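Local coordinates for protein histone acetyltransferase (Trypanosoma brucei brucei, PDB 6IF4) that probably acetylates protein lysines such as those of histones as a MYST-family enzyme, the piece here being its presumed Tudor (Tudor-knot) domain, at residues 2-13 with 52-60. Sequence-based numbering, arbitrary orientation.
Sequences VMFEVRQKVYAT and LPGSALRER
Tyr-11 and Arg-58 face each other as a hydrogen-bonded antiparallel pair: Tyr-11 N gives its hydrogen to Arg-58 O, and Arg-58 N returns one to Tyr-11 O, each at 2.8 Å. Two residues further along, Thr-13 N reaches Ala-56 O at 3.1 Å, so the bonding runs on into the 3-10 turn 54-56. At the other end the backbone bond is weak, Arg-60 N to Lys-9 O at 3.4 Å, and water 2 bridges the same two atoms, accepting from Arg-60 N and donating to Lys-9 O; it also accepts from Gln-8 NE2. Gln-8 NE2 donates to water 1 as well, which in turn gives a hydrogen to Glu-59 OE1. Gln-8 OE1 takes the backbone N-H of Glu-5, across the type II turn 5-8, so both ends of this amide are engaged and its rotation is fixed.

Arg-60 folds back over the first strand. With CG anti to the backbone N (chi1 173°) and a bend at chi3, its CD lies over one face of the Tyr-11 ring, 3.7 Å from the centroid, while NE donates to Val-10 O at 3.0 Å, from above the carbonyl plane. Its NH2 has a separate acceptor, Ala-21 O. The opposite face of the tyrosine takes the Arg-58 guanidinium, nearly parallel to it (16°), with Arg-58 NH2 3.3 Å from Tyr-11 CD2. On the sheet face that carries Ala-12 and Leu-57, Leu-57 CB sits over a face of Phe-4, and Leu-57 CD2 meets Ala-12 CB at 3.6 Å.

In this small SH3-like barrel, strand 57-59 is an edge strand on 9-13, whose other side pairs with 18-28. Phe-4 meets Tyr-37 of strand 35-41 edge-to-face, and Leu-57 also touches Tyr-37, tying both segments into the core.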
loop_
_atom_site.group_PDB
_atom_site.type_symbol
_atom_site.label_atom_id
_atom_site.label_comp_id
_atom_site.label_asym_id
_atom_site.label_seq_id
_atom_site.Cartn_x
_atom_site.Cartn_y
_atom_site.Cartn_z
ATOM N N VAL B 2 -10.369 -7.844 3.611
ATOM C CA VAL B 2 -10.120 -6.486 4.094
ATOM C C VAL B 2 -9.807 -5.545 2.933
ATOM O O VAL B 2 -8.998 -5.860 2.061
ATOM C CB VAL B 2 -8.980 -6.473 5.130
ATOM C CG1 VAL B 2 -7.724 -7.124 4.558
ATOM C CG2 VAL B 2 -8.689 -5.049 5.584
ATOM N N MET B 3 -10.461 -4.387 2.925
ATOM C CA MET B 3 -10.201 -3.346 1.946
ATOM C C MET B 3 -9.524 -2.149 2.596
ATOM O O MET B 3 -9.679 -1.896 3.795
ATOM C CB MET B 3 -11.491 -2.888 1.266
ATOM C CG MET B 3 -11.953 -3.793 0.145
ATOM S SD MET B 3 -13.326 -3.081 -0.776
ATOM C CE MET B 3 -12.571 -1.577 -1.386
ATOM N N PHE B 4 -8.769 -1.417 1.788
ATOM C CA PHE B 4 -8.074 -0.223 2.229
ATOM C C PHE B 4 -8.498 0.960 1.366
ATOM O O PHE B 4 -8.905 0.797 0.210
ATOM C CB PHE B 4 -6.558 -0.422 2.168
ATOM C CG PHE B 4 -6.065 -1.653 2.882
ATOM C CD1 PHE B 4 -5.786 -1.622 4.240
ATOM C CD2 PHE B 4 -5.857 -2.834 2.190
ATOM C CE1 PHE B 4 -5.322 -2.753 4.895
ATOM C CE2 PHE B 4 -5.393 -3.965 2.837
ATOM C CZ PHE B 4 -5.125 -3.925 4.192
ATOM N N GLU B 5 -8.375 2.162 1.928
ATOM C CA GLU B 5 -8.846 3.378 1.283
ATOM C C GLU B 5 -7.709 4.383 1.131
ATOM O O GLU B 5 -6.693 4.318 1.828
ATOM C CB GLU B 5 -10.002 4.015 2.071
ATOM C CG GLU B 5 -10.948 3.004 2.690
ATOM C CD GLU B 5 -12.385 3.487 2.718
ATOM O OE1 GLU B 5 -13.000 3.601 1.639
ATOM O OE2 GLU B 5 -12.904 3.745 3.826
ATOM N N VAL B 6 -7.892 5.312 0.190
ATOM C CA VAL B 6 -6.923 6.385 0.001
ATOM C C VAL B 6 -6.830 7.204 1.281
ATOM O O VAL B 6 -7.852 7.553 1.887
ATOM C CB VAL B 6 -7.322 7.253 -1.202
ATOM C CG1 VAL B 6 -6.451 8.498 -1.284
ATOM C CG2 VAL B 6 -7.232 6.447 -2.492
ATOM N N ARG B 7 -5.596 7.496 1.701
ATOM C CA ARG B 7 -5.191 8.246 2.897
ATOM C C ARG B 7 -5.196 7.364 4.145
ATOM O O ARG B 7 -4.842 7.850 5.224
ATOM C CB ARG B 7 -6.043 9.498 3.170
ATOM C CG ARG B 7 -6.060 10.541 2.050
ATOM C CD ARG B 7 -4.723 10.655 1.322
ATOM N NE ARG B 7 -3.621 11.004 2.215
ATOM C CZ ARG B 7 -2.361 11.159 1.822
ATOM N NH1 ARG B 7 -2.036 10.998 0.547
ATOM N NH2 ARG B 7 -1.423 11.472 2.706
ATOM N N GLN B 8 -5.589 6.097 4.047
ATOM C CA GLN B 8 -5.566 5.221 5.211
ATOM C C GLN B 8 -4.133 4.916 5.633
ATOM O O GLN B 8 -3.270 4.621 4.803
ATOM C CB GLN B 8 -6.304 3.919 4.908
ATOM C CG GLN B 8 -6.331 2.931 6.062
ATOM C CD GLN B 8 -7.257 1.767 5.803
ATOM O OE1 GLN B 8 -7.964 1.736 4.796
ATOM N NE2 GLN B 8 -7.258 0.796 6.709
ATOM N N LYS B 9 -3.885 4.979 6.938
ATOM C CA LYS B 9 -2.603 4.563 7.488
ATOM C C LYS B 9 -2.536 3.042 7.534
ATOM O O LYS B 9 -3.462 2.383 8.020
ATOM C CB LYS B 9 -2.406 5.144 8.885
ATOM C CG LYS B 9 -2.838 6.594 9.013
ATOM C CD LYS B 9 -2.099 7.286 10.136
ATOM C CE LYS B 9 -2.221 8.796 10.013
ATOM N NZ LYS B 9 -1.729 9.274 8.695
ATOM N N VAL B 10 -1.437 2.485 7.028
ATOM C CA VAL B 10 -1.248 1.044 6.940
ATOM C C VAL B 10 0.197 0.715 7.292
ATOM O O VAL B 10 1.046 1.596 7.440
ATOM C CB VAL B 10 -1.576 0.497 5.533
ATOM C CG1 VAL B 10 -3.039 0.753 5.166
ATOM C CG2 VAL B 10 -0.637 1.107 4.506
ATOM N N TYR B 11 0.457 -0.579 7.441
ATOM C CA TYR B 11 1.802 -1.126 7.406
ATOM C C TYR B 11 1.977 -1.840 6.075
ATOM O O TYR B 11 1.091 -2.582 5.643
ATOM C CB TYR B 11 2.049 -2.106 8.554
ATOM C CG TYR B 11 2.197 -1.462 9.916
ATOM C CD1 TYR B 11 3.344 -0.756 10.252
ATOM C CD2 TYR B 11 1.193 -1.573 10.867
ATOM C CE1 TYR B 11 3.484 -0.171 11.499
ATOM C CE2 TYR B 11 1.323 -0.991 12.116
ATOM C CZ TYR B 11 2.468 -0.292 12.426
ATOM O OH TYR B 11 2.596 0.288 13.668
ATOM N N ALA B 12 3.112 -1.612 5.427
ATOM C CA ALA B 12 3.382 -2.190 4.120
ATOM C C ALA B 12 4.741 -2.868 4.139
ATOM O O ALA B 12 5.704 -2.335 4.697
ATOM C CB ALA B 12 3.342 -1.129 3.014
ATOM N N THR B 13 4.811 -4.053 3.542
ATOM C CA THR B 13 6.090 -4.731 3.439
ATOM C C THR B 13 7.003 -3.988 2.472
ATOM O O THR B 13 6.560 -3.400 1.478
ATOM C CB THR B 13 5.916 -6.178 2.978
ATOM O OG1 THR B 13 5.283 -6.201 1.694
ATOM C CG2 THR B 13 5.078 -6.956 3.976
ATOM N N LEU B 52 1.199 -2.115 -4.628
ATOM C CA LEU B 52 1.214 -3.370 -3.889
ATOM C C LEU B 52 -0.173 -3.954 -3.818
ATOM O O LEU B 52 -1.174 -3.216 -3.802
ATOM C CB LEU B 52 1.757 -3.178 -2.463
ATOM C CG LEU B 52 3.202 -2.699 -2.338
ATOM C CD1 LEU B 52 3.528 -2.351 -0.893
ATOM C CD2 LEU B 52 4.156 -3.756 -2.874
ATOM N N PRO B 53 -0.302 -5.281 -3.782
ATOM C CA PRO B 53 -1.589 -5.912 -3.519
ATOM C C PRO B 53 -1.923 -5.851 -2.032
ATOM O O PRO B 53 -1.088 -5.518 -1.190
ATOM C CB PRO B 53 -1.378 -7.351 -3.985
ATOM C CG PRO B 53 0.071 -7.593 -3.725
ATOM C CD PRO B 53 0.767 -6.280 -3.993
ATOM N N GLY B 54 -3.177 -6.185 -1.721
ATOM C CA GLY B 54 -3.612 -6.163 -0.334
ATOM C C GLY B 54 -2.844 -7.127 0.552
ATOM O O GLY B 54 -2.723 -6.900 1.759
ATOM N N SER B 55 -2.305 -8.204 -0.034
ATOM C CA SER B 55 -1.568 -9.202 0.739
ATOM C C SER B 55 -0.290 -8.644 1.349
ATOM O O SER B 55 0.288 -9.281 2.236
ATOM C CB SER B 55 -1.238 -10.412 -0.139
ATOM O OG SER B 55 -0.685 -10.012 -1.378
ATOM N N ALA B 56 0.174 -7.485 0.887
ATOM C CA ALA B 56 1.369 -6.855 1.427
ATOM C C ALA B 56 1.059 -5.803 2.482
ATOM O O ALA B 56 1.989 -5.178 3.002
ATOM C CB ALA B 56 2.189 -6.221 0.297
ATOM N N LEU B 57 -0.212 -5.607 2.825
ATOM C CA LEU B 57 -0.628 -4.509 3.684
ATOM C C LEU B 57 -1.276 -5.021 4.964
ATOM O O LEU B 57 -1.841 -6.116 5.013
ATOM C CB LEU B 57 -1.616 -3.579 2.961
ATOM C CG LEU B 57 -1.173 -2.966 1.633
ATOM C CD1 LEU B 57 -2.263 -2.060 1.084
ATOM C CD2 LEU B 57 0.125 -2.201 1.803
ATOM N N ARG B 58 -1.204 -4.183 5.995
ATOM C CA ARG B 58 -1.870 -4.402 7.267
ATOM C C ARG B 58 -2.455 -3.078 7.726
ATOM O O ARG B 58 -1.890 -2.016 7.460
ATOM C CB ARG B 58 -0.909 -4.914 8.354
ATOM C CG ARG B 58 -0.365 -6.306 8.147
ATOM C CD ARG B 58 0.195 -6.857 9.453
ATOM N NE ARG B 58 1.282 -6.048 9.999
ATOM C CZ ARG B 58 1.182 -5.285 11.086
ATOM N NH1 ARG B 58 0.035 -5.206 11.746
ATOM N NH2 ARG B 58 2.231 -4.596 11.511
ATOM N N GLU B 59 -3.588 -3.145 8.418
ATOM C CA GLU B 59 -4.115 -1.958 9.073
ATOM C C GLU B 59 -3.096 -1.437 10.077
ATOM O O GLU B 59 -2.316 -2.197 10.654
ATOM C CB GLU B 59 -5.429 -2.271 9.792
ATOM C CG GLU B 59 -6.647 -2.391 8.899
ATOM C CD GLU B 59 -7.909 -2.673 9.695
ATOM O OE1 GLU B 59 -8.911 -3.107 9.088
ATOM O OE2 GLU B 59 -7.898 -2.465 10.928
ATOM N N ARG B 60 -3.109 -0.125 10.277
ATOM C CA ARG B 60 -2.217 0.534 11.251
ATOM C C ARG B 60 -3.048 1.488 12.121
ATOM O O ARG B 60 -3.553 2.455 11.605
ATOM C CB ARG B 60 -1.045 1.228 10.555
ATOM C CG ARG B 60 -0.168 2.078 11.463
ATOM C CD ARG B 60 1.110 2.647 10.875
ATOM N NE ARG B 60 1.009 3.492 9.718
ATOM C CZ ARG B 60 1.079 4.813 9.720
ATOM N NH1 ARG B 60 1.247 5.452 10.851
ATOM N NH2 ARG B 60 0.972 5.495 8.600
HETATM O O HOH W 1 -8.782 -1.842 6.139
HETATM O O HOH W 2 -5.743 1.090 9.253
#